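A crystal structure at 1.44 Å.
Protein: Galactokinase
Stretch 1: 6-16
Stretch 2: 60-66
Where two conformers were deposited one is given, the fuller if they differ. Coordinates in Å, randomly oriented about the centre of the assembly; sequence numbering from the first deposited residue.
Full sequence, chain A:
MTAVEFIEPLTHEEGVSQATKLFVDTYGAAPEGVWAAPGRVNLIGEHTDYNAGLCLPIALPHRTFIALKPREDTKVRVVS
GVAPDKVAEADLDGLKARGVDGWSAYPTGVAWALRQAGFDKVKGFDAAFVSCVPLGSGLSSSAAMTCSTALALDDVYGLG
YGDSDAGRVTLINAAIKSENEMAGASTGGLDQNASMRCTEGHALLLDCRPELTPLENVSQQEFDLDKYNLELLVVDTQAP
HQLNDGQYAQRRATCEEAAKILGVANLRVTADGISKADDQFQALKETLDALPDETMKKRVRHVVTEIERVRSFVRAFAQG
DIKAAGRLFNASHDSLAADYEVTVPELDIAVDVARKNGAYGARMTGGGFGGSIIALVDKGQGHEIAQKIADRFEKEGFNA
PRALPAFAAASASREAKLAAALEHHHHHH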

# COMPACT_ATOMS: atom_id res chain seq x y z
N PHE A 6 18.11 -9.01 4.67
CA PHE A 6 17.58 -7.70 4.21
C PHE A 6 17.45 -7.79 2.69
O PHE A 6 18.39 -8.20 1.99
CB PHE A 6 18.46 -6.52 4.65
CG PHE A 6 18.20 -6.06 6.07
CD1 PHE A 6 18.50 -6.88 7.15
CD2 PHE A 6 17.58 -4.83 6.32
CE1 PHE A 6 18.25 -6.47 8.45
CE2 PHE A 6 17.34 -4.41 7.62
CZ PHE A 6 17.66 -5.24 8.69
N ILE A 7 16.24 -7.50 2.21
CA ILE A 7 15.84 -7.54 0.77
C ILE A 7 16.11 -6.16 0.20
O ILE A 7 15.35 -5.24 0.53
CB ILE A 7 14.34 -7.88 0.64
CG1 ILE A 7 14.04 -9.23 1.26
CG2 ILE A 7 13.89 -7.81 -0.81
CD1 ILE A 7 14.97 -10.30 0.77
N GLU A 8 17.16 -6.02 -0.61
CA GLU A 8 17.65 -4.71 -1.10
C GLU A 8 16.77 -4.25 -2.26
O GLU A 8 16.21 -5.06 -3.00
CB GLU A 8 19.12 -4.82 -1.48
CG GLU A 8 20.05 -5.01 -0.30
CD GLU A 8 19.98 -3.88 0.72
OE1 GLU A 8 19.96 -4.14 1.95
OE2 GLU A 8 19.88 -2.74 0.27
N PRO A 9 16.59 -2.93 -2.48
CA PRO A 9 15.83 -2.53 -3.66
C PRO A 9 16.74 -2.62 -4.90
O PRO A 9 17.92 -2.40 -4.87
CB PRO A 9 15.49 -1.06 -3.41
CG PRO A 9 16.56 -0.61 -2.46
CD PRO A 9 16.90 -1.82 -1.60
N LEU A 10 16.11 -2.96 -6.01
CA LEU A 10 16.70 -2.88 -7.33
C LEU A 10 17.03 -1.41 -7.61
O LEU A 10 16.16 -0.50 -7.45
CB LEU A 10 15.73 -3.43 -8.40
CG LEU A 10 15.41 -4.91 -8.37
CD1 LEU A 10 14.19 -5.17 -9.24
CD2 LEU A 10 16.59 -5.77 -8.83
N THR A 11 18.21 -1.19 -8.14
CA THR A 11 18.57 0.13 -8.68
C THR A 11 17.79 0.38 -9.99
O THR A 11 17.25 -0.58 -10.60
CB THR A 11 20.09 0.21 -8.90
OG1 THR A 11 20.44 -0.69 -9.95
CG2 THR A 11 20.88 -0.07 -7.65
N HIS A 12 17.73 1.64 -10.37
CA HIS A 12 17.17 2.05 -11.68
C HIS A 12 17.80 1.15 -12.74
O HIS A 12 17.09 0.60 -13.59
CB HIS A 12 17.38 3.56 -11.86
CG HIS A 12 17.51 4.03 -13.27
ND1 HIS A 12 16.42 4.15 -14.10
CD2 HIS A 12 18.60 4.38 -14.00
CE1 HIS A 12 16.82 4.58 -15.27
NE2 HIS A 12 18.15 4.73 -15.25
N GLU A 13 19.14 1.03 -12.72
CA GLU A 13 19.88 0.30 -13.80
C GLU A 13 19.48 -1.18 -13.80
O GLU A 13 19.25 -1.76 -14.86
CB GLU A 13 21.38 0.50 -13.62
CG GLU A 13 21.82 1.96 -13.78
CD GLU A 13 21.65 2.97 -12.64
OE1 GLU A 13 21.14 2.63 -11.49
OE2 GLU A 13 22.02 4.13 -12.90
N GLU A 14 19.34 -1.79 -12.63
CA GLU A 14 19.02 -3.23 -12.48
C GLU A 14 17.60 -3.48 -12.94
O GLU A 14 17.36 -4.47 -13.65
CB GLU A 14 19.18 -3.61 -11.00
CG GLU A 14 20.63 -3.83 -10.56
CD GLU A 14 20.86 -3.92 -9.05
OE1 GLU A 14 19.93 -3.60 -8.25
OE2 GLU A 14 21.98 -4.35 -8.70
N GLY A 15 16.66 -2.65 -12.49
CA GLY A 15 15.25 -2.81 -12.84
C GLY A 15 15.05 -2.68 -14.34
O GLY A 15 14.38 -3.53 -14.97
N VAL A 16 15.65 -1.66 -14.93
CA VAL A 16 15.54 -1.47 -16.40
C VAL A 16 16.18 -2.67 -17.08
O VAL A 16 15.60 -3.22 -18.05
CB VAL A 16 16.14 -0.14 -16.86
CG1 VAL A 16 16.27 -0.05 -18.36
CG2 VAL A 16 15.31 1.02 -16.34
N LEU A 60 8.24 3.08 -0.79
CA LEU A 60 9.53 2.40 -0.60
C LEU A 60 10.46 2.62 -1.79
O LEU A 60 10.04 2.91 -2.91
CB LEU A 60 9.28 0.92 -0.37
CG LEU A 60 8.68 0.53 0.97
CD1 LEU A 60 8.29 -0.92 0.88
CD2 LEU A 60 9.69 0.73 2.08
N PRO A 61 11.78 2.40 -1.62
CA PRO A 61 12.65 2.40 -2.78
C PRO A 61 12.42 1.17 -3.67
O PRO A 61 12.80 1.17 -4.83
CB PRO A 61 14.02 2.30 -2.15
CG PRO A 61 13.84 1.76 -0.76
CD PRO A 61 12.48 2.22 -0.34
N HIS A 62 11.81 0.15 -3.11
CA HIS A 62 11.52 -1.14 -3.77
C HIS A 62 10.42 -0.89 -4.79
O HIS A 62 9.33 -0.38 -4.42
CB HIS A 62 11.03 -2.18 -2.77
CG HIS A 62 12.06 -2.48 -1.74
ND1 HIS A 62 12.34 -1.56 -0.75
CD2 HIS A 62 12.88 -3.54 -1.56
CE1 HIS A 62 13.34 -2.03 -0.01
NE2 HIS A 62 13.66 -3.27 -0.46
N ARG A 63 10.65 -1.24 -6.05
CA ARG A 63 9.75 -0.97 -7.17
C ARG A 63 9.48 -2.24 -7.96
O ARG A 63 10.36 -3.18 -7.99
CB ARG A 63 10.31 0.12 -8.03
CG ARG A 63 10.46 1.46 -7.29
CD ARG A 63 11.47 2.41 -7.89
NE ARG A 63 11.03 3.16 -9.07
CZ ARG A 63 10.26 4.24 -9.07
NH1 ARG A 63 9.77 4.73 -7.94
NH2 ARG A 63 10.02 4.87 -10.21
N THR A 64 8.35 -2.19 -8.67
CA THR A 64 8.02 -3.12 -9.75
C THR A 64 8.36 -2.37 -11.05
O THR A 64 7.79 -1.27 -11.27
CB THR A 64 6.56 -3.53 -9.70
OG1 THR A 64 6.46 -4.29 -8.50
CG2 THR A 64 6.05 -4.34 -10.88
N PHE A 65 9.12 -3.01 -11.92
CA PHE A 65 9.54 -2.49 -13.21
C PHE A 65 8.80 -3.21 -14.31
O PHE A 65 8.64 -4.45 -14.27
CB PHE A 65 11.04 -2.68 -13.45
CG PHE A 65 11.86 -1.82 -12.52
CD1 PHE A 65 12.10 -2.23 -11.24
CD2 PHE A 65 12.53 -0.70 -12.99
CE1 PHE A 65 12.82 -1.42 -10.38
CE2 PHE A 65 13.21 0.13 -12.12
CZ PHE A 65 13.39 -0.26 -10.83
N ILE A 66 8.18 -2.42 -15.17
CA ILE A 66 7.38 -2.97 -16.29
C ILE A 66 8.06 -2.53 -17.57
O ILE A 66 8.15 -1.31 -17.85
CB ILE A 66 5.93 -2.55 -16.30
CG1 ILE A 66 5.08 -3.29 -17.36
CG2 ILE A 66 5.75 -1.04 -16.31
CD1 ILE A 66 3.66 -2.80 -17.43
O HOH W 1 13.57 -0.82 -6.66

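Stretch 2 meets the loop and first helical turn of stretch 1 mainly through two aromatic side chains, His-62 and Phe-65, burying 402 Å² in total. At the corner of the chain, the CA-to-CB bond of Pro-61 points toward stretch 1, and its CB lies 3.9 Å from CB of Pro-9, an apolar contact between two compact rings. His-62 follows. Its CA-to-CB bond points sideways, but with chi1 in the m well the imidazole reaches the loop, where His-62 NE2 donates a nearly linear hydrogen bond to Ile-7 O (2.8 Å, 169°). The carbonyl lies near the ring plane, leaving a face free for Pro-9, whose CB sits 3.9 Å from the centroid of the His-62 ring, almost on the normal; histidine thus serves as both polar donor and flat packing surface.

A water bridges the backbones, donating to Leu-10 O (2.7 Å) and Pro-61 O (2.8 Å) and weakly accepting from Arg-63 N (3.0 Å). Thr-64 points away, and the next side chain, Phe-65, points toward the helix and has the largest area covered by the other stretch. Gly-15 CA lies 3.3 Å from its ring centroid, over the face; an ideal CB there would fall 2.2 Å from Phe-65 CZ, so only glycine's bare backbone permits this approach. Leu-10 CB adds an apolar contact with Phe-65 CE1 at 4.1 Å. Ile-66 turns away.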